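Local coordinates for protein sialidase B (Streptococcus pneumoniae serotype 4, PDB 4XJW) that cleaves terminal sialic acid residues from oligosaccharides, glycoproteins and glycolipids, acting as an intramolecular trans-sialidase, at residues F59-F64 with V153-K158; D80-I85 with N141-D146; K300-A305 with M423-N428; S463-F468 with I480-G485. The protein carries 1 engineered substitution. All blocks are in the same frame, centred on the assembly; numbering follows the deposited sequence.

How the interactions relate
The four contacts fall into two pairs on opposite sides of the chain's centre. Interactions 1 and 2 lie 10 Å apart between centres in the N-terminal lectin-like domain and touch through Asn62, whose amide bonds to Gln82 and to the backbone N of Ala81. Interactions 3 and 4, 13 Å apart between centres, share one mixed sheet of the sialidase propeller; Ile302 CD1 packs 3.7 Å from Leu466 CD1. Between the pairs, centres are 59 to 68 Å apart. None of the contacts contains a catalytic or substrate-binding residue. The bound inhibitor Optactin is about 10 Å from the side chain of Thr301 and about 9 Å from that of Leu466.

Interaction 1. Residues F59-F64 with V153-K158; sequences FKNNYF and VNREGK. With PO4 (phosphate ion), chain D.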
loop_
_atom_site.group_PDB
_atom_site.type_symbol
_atom_site.label_atom_id
_atom_site.label_comp_id
_atom_site.label_asym_id
_atom_site.label_seq_id
_atom_site.Cartn_x
_atom_site.Cartn_y
_atom_site.Cartn_z
ATOM N N PHE A 59 17.147 -33.148 23.965
ATOM C CA PHE A 59 17.643 -31.879 23.423
ATOM C C PHE A 59 16.754 -31.327 22.310
ATOM O O PHE A 59 17.258 -30.738 21.343
ATOM C CB PHE A 59 19.085 -32.038 22.923
ATOM C CG PHE A 59 20.072 -32.329 24.019
ATOM C CD1 PHE A 59 20.697 -31.292 24.696
ATOM C CD2 PHE A 59 20.354 -33.638 24.388
ATOM C CE1 PHE A 59 21.603 -31.552 25.718
ATOM C CE2 PHE A 59 21.260 -33.907 25.403
ATOM C CZ PHE A 59 21.884 -32.865 26.070
ATOM N N LYS A 60 15.442 -31.503 22.444
ATOM C CA LYS A 60 14.534 -31.146 21.363
ATOM C C LYS A 60 14.456 -29.640 21.132
ATOM O O LYS A 60 14.001 -29.209 20.077
ATOM C CB LYS A 60 13.139 -31.733 21.580
ATOM C CG LYS A 60 12.290 -30.967 22.561
ATOM C CD LYS A 60 10.896 -31.567 22.626
ATOM C CE LYS A 60 9.937 -30.621 23.322
ATOM N NZ LYS A 60 10.557 -30.005 24.520
ATOM N N ASN A 61 14.893 -28.845 22.107
ATOM C CA ASN A 61 14.888 -27.390 21.957
ATOM C C ASN A 61 16.262 -26.819 21.638
ATOM O O ASN A 61 16.572 -25.676 21.974
ATOM C CB ASN A 61 14.293 -26.726 23.203
ATOM C CG ASN A 61 12.854 -27.111 23.423
ATOM O OD1 ASN A 61 12.148 -27.478 22.479
ATOM N ND2 ASN A 61 12.405 -27.045 24.677
ATOM N N ASN A 62 17.094 -27.633 20.995
ATOM C CA ASN A 62 18.393 -27.188 20.546
ATOM C C ASN A 62 18.448 -27.282 19.034
ATOM O O ASN A 62 18.864 -28.309 18.486
ATOM C CB ASN A 62 19.509 -28.057 21.137
ATOM C CG ASN A 62 19.851 -27.692 22.566
ATOM O OD1 ASN A 62 18.997 -27.256 23.340
ATOM N ND2 ASN A 62 21.123 -27.875 22.928
ATOM N N TYR A 63 18.017 -26.221 18.352
ATOM C CA TYR A 63 18.037 -26.215 16.893
ATOM C C TYR A 63 17.919 -24.829 16.296
ATOM O O TYR A 63 17.475 -23.882 16.953
ATOM C CB TYR A 63 16.938 -27.106 16.304
ATOM C CG TYR A 63 15.522 -26.633 16.553
ATOM C CD1 TYR A 63 14.829 -27.039 17.683
ATOM C CD2 TYR A 63 14.867 -25.801 15.646
ATOM C CE1 TYR A 63 13.544 -26.632 17.912
ATOM C CE2 TYR A 63 13.562 -25.383 15.879
ATOM C CZ TYR A 63 12.909 -25.805 17.015
ATOM O OH TYR A 63 11.617 -25.403 17.269
ATOM N N PHE A 64 18.342 -24.750 15.039
ATOM C CA PHE A 64 18.130 -23.602 14.178
ATOM C C PHE A 64 17.248 -24.052 13.030
ATOM O O PHE A 64 17.418 -25.151 12.495
ATOM C CB PHE A 64 19.456 -23.113 13.625
ATOM C CG PHE A 64 19.314 -22.141 12.478
ATOM C CD1 PHE A 64 18.815 -20.867 12.699
ATOM C CD2 PHE A 64 19.688 -22.502 11.190
ATOM C CE1 PHE A 64 18.691 -19.962 11.655
ATOM C CE2 PHE A 64 19.563 -21.605 10.134
ATOM C CZ PHE A 64 19.055 -20.340 10.370
ATOM N N VAL A 153 12.924 -30.494 10.460
ATOM C CA VAL A 153 13.889 -30.367 11.555
ATOM C C VAL A 153 13.896 -31.686 12.321
ATOM O O VAL A 153 12.833 -32.209 12.671
ATOM C CB VAL A 153 13.528 -29.214 12.531
ATOM C CG1 VAL A 153 14.553 -29.110 13.644
ATOM C CG2 VAL A 153 13.443 -27.889 11.790
ATOM N N ASN A 154 15.085 -32.234 12.560
ATOM C CA ASN A 154 15.200 -33.492 13.296
ATOM C C ASN A 154 15.295 -33.231 14.795
ATOM O O ASN A 154 16.302 -32.717 15.280
ATOM C CB ASN A 154 16.416 -34.285 12.798
ATOM C CG ASN A 154 16.517 -35.669 13.421
ATOM O OD1 ASN A 154 16.223 -35.854 14.595
ATOM N ND2 ASN A 154 16.935 -36.647 12.630
ATOM N N ARG A 155 14.246 -33.604 15.521
ATOM C CA ARG A 155 14.205 -33.421 16.972
ATOM C C ARG A 155 13.967 -34.770 17.644
ATOM O O ARG A 155 12.993 -35.453 17.337
ATOM C CB ARG A 155 13.109 -32.419 17.350
ATOM C CG ARG A 155 13.179 -31.108 16.563
ATOM C CD ARG A 155 11.951 -30.239 16.825
ATOM N NE ARG A 155 11.958 -29.645 18.165
ATOM C CZ ARG A 155 10.893 -29.124 18.761
ATOM N NH1 ARG A 155 9.715 -29.131 18.156
ATOM N NH2 ARG A 155 11.003 -28.593 19.975
ATOM N N GLU A 156 14.876 -35.152 18.541
ATOM C CA GLU A 156 14.827 -36.458 19.205
ATOM C C GLU A 156 14.713 -37.612 18.201
ATOM O O GLU A 156 14.028 -38.609 18.445
ATOM C CB GLU A 156 13.711 -36.502 20.257
ATOM C CG GLU A 156 13.829 -35.389 21.299
ATOM C CD GLU A 156 12.973 -35.630 22.529
ATOM O OE1 GLU A 156 11.744 -35.795 22.375
ATOM O OE2 GLU A 156 13.534 -35.656 23.648
ATOM N N GLY A 157 15.388 -37.461 17.065
ATOM C CA GLY A 157 15.415 -38.503 16.053
ATOM C C GLY A 157 14.170 -38.585 15.191
ATOM O O GLY A 157 14.012 -39.533 14.419
ATOM N N LYS A 158 13.278 -37.607 15.309
ATOM C CA LYS A 158 12.065 -37.618 14.494
ATOM C C LYS A 158 11.873 -36.332 13.688
ATOM O O LYS A 158 12.394 -35.278 14.059
ATOM C CB LYS A 158 10.849 -37.946 15.353
ATOM C CG LYS A 158 11.045 -39.255 16.124
ATOM C CD LYS A 158 9.893 -39.597 17.024
ATOM C CE LYS A 158 10.317 -40.654 18.034
ATOM N NZ LYS A 158 11.448 -40.146 18.870
HETATM P P PO4 D . 8.115 -26.403 19.915
HETATM O O1 PO4 D . 7.593 -27.754 19.504
HETATM O O2 PO4 D . 9.315 -26.561 20.829
HETATM O O3 PO4 D . 8.529 -25.662 18.655
HETATM O O4 PO4 D . 7.020 -25.645 20.621
HETATM O O HOH W 1 14.005 -33.026 24.552
#
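Arg155 closes on the type I turn from Phe59 to Asn62 by gripping one oxygen, Lys60 O, with two nitrogens: NE is 2.8 Å from Lys60 O and NH2 is 3.1 Å from it. A bend at chi3 (72°) turns NE toward this carbonyl. NH2 also makes a weak bond to Asn61 OD1. Beyond them a phosphate, probably from the crystallisation liquor, takes a nearly straight bond (171°) from Arg155 NH1 to its O1 at 2.9 Å, and a second from NH2 to its O2 at 2.8 Å; Arg79 binds the same ion. With its edge thus held, the guanidinium has Tyr63 over one face, the two planes 55° apart and Tyr63 CE1 3.4 Å from Arg155 NE. The Tyr63 hydroxyl bonds to Glu77 and Arg79. Val153 CG1 adds an off-centre CH-pi contact to the Tyr63 ring. Lys60 brings its CG to 3.7 Å from Arg155 NH2, while its CB rests on Glu156 CG. One water accepts from Lys60 N and donates to Glu156 OE2, an oxygen that also receives Gly58 N. Tyr63 lies on strand 63-69, which runs between strands 46-53 and 74-80; the small hairpin of strands 153-155 and 158-160, joined by a type I' turn, lies against this corner, Val153 touching strand 46-53 and Arg155 touching strand 74-80.

Interaction 2. Residues D80-I85 with N141-D146; sequences DAQKGI and NINGID
Asp80 joins its own turn to the loop of residues 141-146 through its two carboxylate oxygens. From CB, which points toward that loop, the chain continues with CG anti to the backbone N (chi1 -174°), bringing Asp80 CG to 3.8 Å from Asn143 N. OD1 serves the turn itself: Asp80 OD1 accepts the backbone N of Lys83 at 3.0 Å and, weakly, that of Gln82. OD2 serves the contact. Asn143 N gives Asp80 OD2 a short, nearly straight bond of 2.7 Å (167°), while Lys83 NZ forms a salt bridge of 2.6 Å with the same OD2 from the opposite face of the carboxylate. Ile142 CA lies 3.4 Å from Asp80 OD2. With the lysine and several N-H groups on it, this buried carboxylate probably stays ionised. Lys83 NZ carries the link onward to Asn141 O at 3.0 Å, nearly along the C=O axis. Farther out, Asn143 ND2 donates to Gln82 OE1 at 3.1 Å (174°); the bond lies in the Asn143 amide plane but reaches OE1 from above the Gln82 amide. That OE1 also accepts from Asn62 ND2. The bond from Lys83 N to Asp80 OD1 makes an Asx motif at the end of the hairpin of strands 74-80 and 85-91, closed by a G1 beta bulge at Gly84 and Ile85, and clasped to a type II turn from Ile142 to Ile145, in a loop-to-loop contact of the concanavalin-like domain.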
loop_
_atom_site.group_PDB
_atom_site.type_symbol
_atom_site.label_atom_id
_atom_site.label_comp_id
_atom_site.label_asym_id
_atom_site.label_seq_id
_atom_site.Cartn_x
_atom_site.Cartn_y
_atom_site.Cartn_z
ATOM N N ASP A 80 18.675 -22.809 22.094
ATOM C CA ASP A 80 19.670 -23.592 22.823
ATOM C C ASP A 80 19.245 -23.592 24.286
ATOM O O ASP A 80 19.306 -22.559 24.954
ATOM C CB ASP A 80 21.063 -22.972 22.667
ATOM C CG ASP A 80 22.172 -23.820 23.289
ATOM O OD1 ASP A 80 22.017 -24.271 24.442
ATOM O OD2 ASP A 80 23.211 -24.015 22.623
ATOM N N ALA A 81 18.802 -24.747 24.774
ATOM C CA ALA A 81 18.236 -24.850 26.115
ATOM C C ALA A 81 19.284 -24.638 27.196
ATOM O O ALA A 81 18.977 -24.139 28.276
ATOM C CB ALA A 81 17.560 -26.188 26.298
ATOM N N GLN A 82 20.519 -25.033 26.909
ATOM C CA GLN A 82 21.596 -24.910 27.886
ATOM C C GLN A 82 22.083 -23.469 28.015
ATOM O O GLN A 82 22.650 -23.087 29.037
ATOM C CB GLN A 82 22.758 -25.839 27.537
ATOM C CG GLN A 82 22.484 -27.314 27.845
ATOM C CD GLN A 82 21.552 -27.968 26.835
ATOM O OE1 GLN A 82 21.836 -27.991 25.639
ATOM N NE2 GLN A 82 20.443 -28.504 27.313
ATOM N N LYS A 83 21.871 -22.673 26.968
ATOM C CA LYS A 83 22.183 -21.250 27.021
ATOM C C LYS A 83 20.955 -20.442 27.442
ATOM O O LYS A 83 21.053 -19.246 27.723
ATOM C CB LYS A 83 22.705 -20.754 25.671
ATOM C CG LYS A 83 23.989 -21.436 25.187
ATOM C CD LYS A 83 24.353 -20.994 23.764
ATOM C CE LYS A 83 25.637 -21.653 23.263
ATOM N NZ LYS A 83 25.593 -23.151 23.304
ATOM N N GLY A 84 19.799 -21.100 27.500
ATOM C CA GLY A 84 18.558 -20.435 27.853
ATOM C C GLY A 84 18.106 -19.436 26.801
ATOM O O GLY A 84 17.500 -18.408 27.116
ATOM N N ILE A 85 18.412 -19.740 25.543
ATOM C CA ILE A 85 18.076 -18.853 24.436
ATOM C C ILE A 85 17.002 -19.476 23.557
ATOM O O ILE A 85 17.123 -20.627 23.125
ATOM C CB ILE A 85 19.311 -18.546 23.575
ATOM C CG1 ILE A 85 20.299 -17.678 24.350
ATOM C CG2 ILE A 85 18.898 -17.828 22.273
ATOM C CD1 ILE A 85 21.657 -17.536 23.693
ATOM N N ASN A 141 26.938 -22.821 16.957
ATOM C CA ASN A 141 27.335 -23.087 18.333
ATOM C C ASN A 141 26.179 -23.540 19.216
ATOM O O ASN A 141 26.262 -23.487 20.445
ATOM C CB ASN A 141 28.048 -21.881 18.947
ATOM C CG ASN A 141 28.884 -22.256 20.163
ATOM O OD1 ASN A 141 29.519 -23.313 20.192
ATOM N ND2 ASN A 141 28.877 -21.397 21.174
ATOM N N ILE A 142 25.096 -23.993 18.594
ATOM C CA ILE A 142 24.023 -24.611 19.362
ATOM C C ILE A 142 24.547 -25.927 19.953
ATOM O O ILE A 142 25.118 -26.755 19.242
ATOM C CB ILE A 142 22.756 -24.817 18.512
ATOM C CG1 ILE A 142 22.145 -23.460 18.150
ATOM C CG2 ILE A 142 21.742 -25.674 19.241
ATOM C CD1 ILE A 142 21.174 -23.507 16.985
ATOM N N ASN A 143 24.388 -26.092 21.263
ATOM C CA ASN A 143 24.984 -27.229 21.964
ATOM C C ASN A 143 24.564 -28.576 21.393
ATOM O O ASN A 143 23.376 -28.892 21.333
ATOM C CB ASN A 143 24.653 -27.174 23.455
ATOM C CG ASN A 143 25.426 -28.213 24.258
ATOM O OD1 ASN A 143 26.593 -28.495 23.970
ATOM N ND2 ASN A 143 24.774 -28.796 25.257
ATOM N N GLY A 144 25.545 -29.355 20.951
ATOM C CA GLY A 144 25.283 -30.710 20.498
ATOM C C GLY A 144 24.672 -30.881 19.119
ATOM O O GLY A 144 24.138 -31.945 18.819
ATOM N N ILE A 145 24.736 -29.849 18.279
ATOM C CA ILE A 145 24.271 -29.990 16.902
ATOM C C ILE A 145 24.937 -31.198 16.240
ATOM O O ILE A 145 26.156 -31.366 16.333
ATOM C CB ILE A 145 24.525 -28.711 16.065
ATOM C CG1 ILE A 145 23.366 -27.726 16.233
ATOM C CG2 ILE A 145 24.664 -29.048 14.594
ATOM C CD1 ILE A 145 23.554 -26.449 15.441
ATOM N N ASP A 146 24.127 -32.052 15.620
ATOM C CA ASP A 146 24.627 -33.253 14.957
ATOM C C ASP A 146 23.869 -33.605 13.679
ATOM O O ASP A 146 24.120 -34.645 13.071
ATOM C CB ASP A 146 24.631 -34.453 15.924
ATOM C CG ASP A 146 23.250 -34.779 16.496
ATOM O OD1 ASP A 146 22.213 -34.452 15.879
ATOM O OD2 ASP A 146 23.204 -35.395 17.586
#

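Interaction 3. Residues K300-A305 with M423-N428; sequences KTILLA and MTTSQN
Strand residues 301-305 and 423-426 run antiparallel as neighbours in a blade of the sialidase beta-propeller, although more than a hundred residues separate them in sequence. Lys300, just ahead of its strand, lies alongside Gln427 with CE 3.5 Å from Gln427 NE2, and its extended chain carries NZ to a water that also bonds Thr425 OG1. Thr301 and Ser426 form a hydrogen-bonded pair, Thr301 N giving to Ser426 O at 3.1 Å and Ser426 N to Thr301 O at 2.9 Å. Ser426 OG, in an ST turn, receives Asn428 N and bonds to Ser432 of the same BNR repeat. Ile302 faces Thr425 in a non-hydrogen-bonded pair, while its CG2 meets Met423 CE at 3.4 Å, tighter than usual van der Waals contact. Leu303 and Thr424 exchange the next pair of backbone bonds; their side chains turn to the other face, where Leu303 also packs on Ile239 and Thr241 of strand 237-244. Thr424 OG1 is taken up by Glu434 O. Leu304 shares the Ile302 face, its CD1 lying 3.6 Å from Met423 CB and 4.1 Å from Met423 CE.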
loop_
_atom_site.group_PDB
_atom_site.type_symbol
_atom_site.label_atom_id
_atom_site.label_comp_id
_atom_site.label_asym_id
_atom_site.label_seq_id
_atom_site.Cartn_x
_atom_site.Cartn_y
_atom_site.Cartn_z
ATOM N N LYS A 300 -3.520 18.552 -19.095
ATOM C CA LYS A 300 -2.987 18.396 -17.746
ATOM C C LYS A 300 -3.342 17.033 -17.148
ATOM O O LYS A 300 -4.352 16.417 -17.490
ATOM C CB LYS A 300 -3.499 19.500 -16.811
ATOM C CG LYS A 300 -3.020 20.910 -17.153
ATOM C CD LYS A 300 -3.523 21.916 -16.126
ATOM C CE LYS A 300 -3.114 23.340 -16.492
ATOM N NZ LYS A 300 -3.694 24.344 -15.556
ATOM N N THR A 301 -2.481 16.551 -16.265
ATOM C CA THR A 301 -2.820 15.400 -15.447
ATOM C C THR A 301 -3.359 15.973 -14.155
ATOM O O THR A 301 -2.813 16.946 -13.623
ATOM C CB THR A 301 -1.580 14.533 -15.157
ATOM O OG1 THR A 301 -0.974 14.146 -16.393
ATOM C CG2 THR A 301 -1.963 13.288 -14.386
ATOM N N ILE A 302 -4.445 15.388 -13.662
ATOM C CA ILE A 302 -5.099 15.878 -12.461
ATOM C C ILE A 302 -5.117 14.804 -11.378
ATOM O O ILE A 302 -5.518 13.668 -11.625
ATOM C CB ILE A 302 -6.515 16.356 -12.784
ATOM C CG1 ILE A 302 -6.447 17.519 -13.781
ATOM C CG2 ILE A 302 -7.256 16.730 -11.515
ATOM C CD1 ILE A 302 -7.800 17.992 -14.262
ATOM N N LEU A 303 -4.668 15.160 -10.178
ATOM C CA LEU A 303 -4.651 14.215 -9.064
ATOM C C LEU A 303 -5.461 14.761 -7.900
ATOM O O LEU A 303 -5.291 15.916 -7.498
ATOM C CB LEU A 303 -3.196 13.902 -8.649
ATOM C CG LEU A 303 -2.932 12.925 -7.489
ATOM C CD1 LEU A 303 -1.583 12.242 -7.657
ATOM C CD2 LEU A 303 -2.947 13.633 -6.143
ATOM N N LEU A 304 -6.357 13.934 -7.377
ATOM C CA LEU A 304 -7.121 14.300 -6.193
ATOM C C LEU A 304 -6.686 13.434 -5.004
ATOM O O LEU A 304 -6.195 12.322 -5.188
ATOM C CB LEU A 304 -8.631 14.159 -6.443
ATOM C CG LEU A 304 -9.374 15.357 -7.039
ATOM C CD1 LEU A 304 -8.798 15.776 -8.377
ATOM C CD2 LEU A 304 -10.857 15.035 -7.170
ATOM N N ALA A 305 -6.858 13.950 -3.789
ATOM C CA ALA A 305 -6.642 13.166 -2.564
ATOM C C ALA A 305 -7.472 13.730 -1.421
ATOM O O ALA A 305 -7.854 14.894 -1.452
ATOM C CB ALA A 305 -5.154 13.136 -2.178
ATOM N N MET A 423 -7.175 19.026 -4.926
ATOM C CA MET A 423 -6.721 18.648 -6.257
ATOM C C MET A 423 -5.391 19.322 -6.555
ATOM O O MET A 423 -5.129 20.426 -6.074
ATOM C CB MET A 423 -7.767 19.032 -7.304
ATOM C CG MET A 423 -7.884 20.502 -7.576
ATOM S SD MET A 423 -8.884 20.838 -9.039
ATOM C CE MET A 423 -8.550 19.462 -10.063
ATOM N N THR A 424 -4.535 18.637 -7.311
ATOM C CA THR A 424 -3.351 19.258 -7.866
ATOM C C THR A 424 -3.296 18.876 -9.333
ATOM O O THR A 424 -3.983 17.935 -9.762
ATOM C CB THR A 424 -2.050 18.844 -7.125
ATOM O OG1 THR A 424 -0.939 19.528 -7.726
ATOM C CG2 THR A 424 -1.810 17.334 -7.198
ATOM N N THR A 425 -2.515 19.626 -10.100
ATOM C CA THR A 425 -2.360 19.362 -11.522
ATOM C C THR A 425 -0.890 19.320 -11.881
ATOM O O THR A 425 -0.048 19.865 -11.174
ATOM C CB THR A 425 -3.033 20.430 -12.403
ATOM O OG1 THR A 425 -2.327 21.670 -12.277
ATOM C CG2 THR A 425 -4.501 20.631 -12.022
ATOM N N SER A 426 -0.588 18.665 -12.992
ATOM C CA SER A 426 0.761 18.662 -13.524
ATOM C C SER A 426 0.690 19.020 -14.992
ATOM O O SER A 426 -0.145 18.493 -15.728
ATOM C CB SER A 426 1.422 17.296 -13.374
ATOM O OG SER A 426 2.660 17.295 -14.075
ATOM N N GLN A 427 1.580 19.910 -15.413
ATOM C CA GLN A 427 1.639 20.327 -16.803
ATOM C C GLN A 427 2.737 19.576 -17.545
ATOM O O GLN A 427 2.946 19.792 -18.742
ATOM C CB GLN A 427 1.874 21.837 -16.883
ATOM C CG GLN A 427 0.640 22.663 -16.527
ATOM C CD GLN A 427 0.957 23.836 -15.618
ATOM O OE1 GLN A 427 2.123 24.152 -15.378
ATOM N NE2 GLN A 427 -0.082 24.484 -15.100
ATOM N N ASN A 428 3.447 18.696 -16.839
ATOM C CA ASN A 428 4.551 17.954 -17.451
ATOM C C ASN A 428 4.458 16.448 -17.189
ATOM O O ASN A 428 5.478 15.767 -16.989
ATOM C CB ASN A 428 5.897 18.516 -16.987
ATOM C CG ASN A 428 5.970 18.668 -15.487
ATOM O OD1 ASN A 428 5.264 17.970 -14.761
ATOM N ND2 ASN A 428 6.810 19.587 -15.009
HETATM O O HOH W 2 -3.611 23.858 -12.870
#

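Interaction 4. Residues S463-F468 with I480-G485; sequences SNRLIF and ISDDSG
Arg465 and Asp482 form a side-on, two-pronged salt bridge at the open end of a beta hairpin. Arg465 NE donates to Asp482 OD1 at 2.9 Å (175°) and Arg465 NH2 to Asp482 OD2 at 3.0 Å, each oxygen using its syn lone pair. The guanidinium and carboxylate are nearly coplanar, 11° apart, which lets both bonds lie close to the guanidinium plane. The remaining nitrogen, Arg465 NH1, is satisfied beyond the hairpin by Glu535 and by Ser533 O. Over one face of the guanidinium sits Ile480 CG2, 3.3 Å from Arg465 NE and displaced toward the rim. The bend of the arginine at chi3 (-74°) places NE for this double contact.

In the backbone, Leu466 N gives to Ser481 O at 2.8 Å and Ser481 N returns to Leu466 O at 3.0 Å, making a hydrogen-bonded pair. Ile467 and Ile480 follow as a non-hydrogen-bonded pair, side chains side by side. Ahead of the strand, Arg465 N bonds to Ser463 OG in an ST turn. One water donates to Asn464 O and accepts Ser484 N at 2.7 Å, spanning the two chain segments. Ser481 OG is engaged three times: it receives Gly485 N at 2.9 Å and Asp483 N at 3.2 Å, and bonds to Thr487 O. Asp483 OD2 bonds to Thr487 OG1, and Ser484 OG to Asp295. Serine, aspartate, glycine, threonine and Trp488 at this spacing are the Asp-box of the third BNR repeat, the turn joining the third and fourth strands of a sialidase propeller blade.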
loop_
_atom_site.group_PDB
_atom_site.type_symbol
_atom_site.label_atom_id
_atom_site.label_comp_id
_atom_site.label_asym_id
_atom_site.label_seq_id
_atom_site.Cartn_x
_atom_site.Cartn_y
_atom_site.Cartn_z
ATOM N N SER A 463 -16.044 13.306 -25.092
ATOM C CA SER A 463 -16.177 14.665 -24.577
ATOM C C SER A 463 -14.993 14.966 -23.675
ATOM O O SER A 463 -14.146 14.099 -23.449
ATOM C CB SER A 463 -17.474 14.831 -23.797
ATOM O OG SER A 463 -17.385 14.170 -22.550
ATOM N N ASN A 464 -14.931 16.193 -23.165
ATOM C CA ASN A 464 -13.863 16.601 -22.259
ATOM C C ASN A 464 -14.224 16.392 -20.791
ATOM O O ASN A 464 -13.537 16.888 -19.895
ATOM C CB ASN A 464 -13.472 18.060 -22.513
ATOM C CG ASN A 464 -12.744 18.243 -23.830
ATOM O OD1 ASN A 464 -13.061 19.148 -24.617
ATOM N ND2 ASN A 464 -11.766 17.382 -24.088
ATOM N N ARG A 465 -15.299 15.653 -20.549
ATOM C CA ARG A 465 -15.793 15.456 -19.194
ATOM C C ARG A 465 -14.842 14.615 -18.348
ATOM O O ARG A 465 -14.363 13.568 -18.787
ATOM C CB ARG A 465 -17.185 14.816 -19.213
ATOM C CG ARG A 465 -17.698 14.430 -17.829
ATOM C CD ARG A 465 -19.195 14.267 -17.816
ATOM N NE ARG A 465 -19.862 15.567 -17.865
ATOM C CZ ARG A 465 -21.156 15.746 -17.623
ATOM N NH1 ARG A 465 -21.920 14.711 -17.319
ATOM N NH2 ARG A 465 -21.682 16.962 -17.678
ATOM N N LEU A 466 -14.584 15.089 -17.132
ATOM C CA LEU A 466 -13.849 14.331 -16.123
ATOM C C LEU A 466 -14.756 13.946 -14.966
ATOM O O LEU A 466 -15.565 14.755 -14.500
ATOM C CB LEU A 466 -12.711 15.171 -15.568
ATOM C CG LEU A 466 -11.823 15.781 -16.640
ATOM C CD1 LEU A 466 -10.860 16.739 -15.975
ATOM C CD2 LEU A 466 -11.078 14.688 -17.412
ATOM N N ILE A 467 -14.624 12.711 -14.495
ATOM C CA ILE A 467 -15.406 12.259 -13.345
ATOM C C ILE A 467 -14.521 11.578 -12.314
ATOM O O ILE A 467 -13.740 10.676 -12.646
ATOM C CB ILE A 467 -16.521 11.276 -13.739
ATOM C CG1 ILE A 467 -17.416 11.867 -14.829
ATOM C CG2 ILE A 467 -17.365 10.891 -12.491
ATOM C CD1 ILE A 467 -18.616 10.985 -15.160
ATOM N N PHE A 468 -14.674 11.983 -11.056
ATOM C CA PHE A 468 -14.035 11.285 -9.941
ATOM C C PHE A 468 -15.102 10.745 -9.015
ATOM O O PHE A 468 -15.947 11.502 -8.538
ATOM C CB PHE A 468 -13.132 12.230 -9.155
ATOM C CG PHE A 468 -11.796 12.479 -9.802
ATOM C CD1 PHE A 468 -10.742 11.592 -9.607
ATOM C CD2 PHE A 468 -11.596 13.603 -10.586
ATOM C CE1 PHE A 468 -9.514 11.812 -10.190
ATOM C CE2 PHE A 468 -10.358 13.847 -11.173
ATOM C CZ PHE A 468 -9.317 12.946 -10.968
ATOM N N ILE A 480 -18.000 15.843 -11.016
ATOM C CA ILE A 480 -17.903 16.033 -12.454
ATOM C C ILE A 480 -17.373 17.418 -12.782
ATOM O O ILE A 480 -17.845 18.416 -12.223
ATOM C CB ILE A 480 -19.279 15.833 -13.109
ATOM C CG1 ILE A 480 -19.824 14.439 -12.804
ATOM C CG2 ILE A 480 -19.203 16.023 -14.623
ATOM C CD1 ILE A 480 -21.225 14.195 -13.351
ATOM N N SER A 481 -16.386 17.474 -13.681
ATOM C CA SER A 481 -15.894 18.739 -14.235
ATOM C C SER A 481 -15.829 18.676 -15.746
ATOM O O SER A 481 -15.314 17.710 -16.320
ATOM C CB SER A 481 -14.504 19.093 -13.693
ATOM O OG SER A 481 -14.003 20.258 -14.348
ATOM N N ASP A 482 -16.326 19.725 -16.387
ATOM C CA ASP A 482 -16.251 19.842 -17.830
ATOM C C ASP A 482 -15.257 20.926 -18.246
ATOM O O ASP A 482 -15.141 21.252 -19.428
ATOM C CB ASP A 482 -17.643 20.144 -18.396
ATOM C CG ASP A 482 -18.611 18.993 -18.207
ATOM O OD1 ASP A 482 -18.194 17.836 -18.388
ATOM O OD2 ASP A 482 -19.790 19.246 -17.879
ATOM N N ASP A 483 -14.537 21.477 -17.273
ATOM C CA ASP A 483 -13.555 22.520 -17.554
ATOM C C ASP A 483 -12.192 22.294 -16.890
ATOM O O ASP A 483 -11.656 23.197 -16.248
ATOM C CB ASP A 483 -14.103 23.903 -17.167
ATOM C CG ASP A 483 -14.497 23.993 -15.704
ATOM O OD1 ASP A 483 -14.303 23.001 -14.963
ATOM O OD2 ASP A 483 -14.977 25.071 -15.287
ATOM N N SER A 484 -11.637 21.096 -17.055
ATOM C CA SER A 484 -10.267 20.818 -16.625
ATOM C C SER A 484 -10.097 20.919 -15.110
ATOM O O SER A 484 -9.001 21.169 -14.615
ATOM C CB SER A 484 -9.275 21.758 -17.342
ATOM O OG SER A 484 -9.508 21.803 -18.742
ATOM N N GLY A 485 -11.187 20.731 -14.379
ATOM C CA GLY A 485 -11.134 20.746 -12.928
ATOM C C GLY A 485 -11.241 22.133 -12.319
ATOM O O GLY A 485 -11.055 22.303 -11.111
HETATM O O HOH W 3 -12.052 19.248 -19.039
#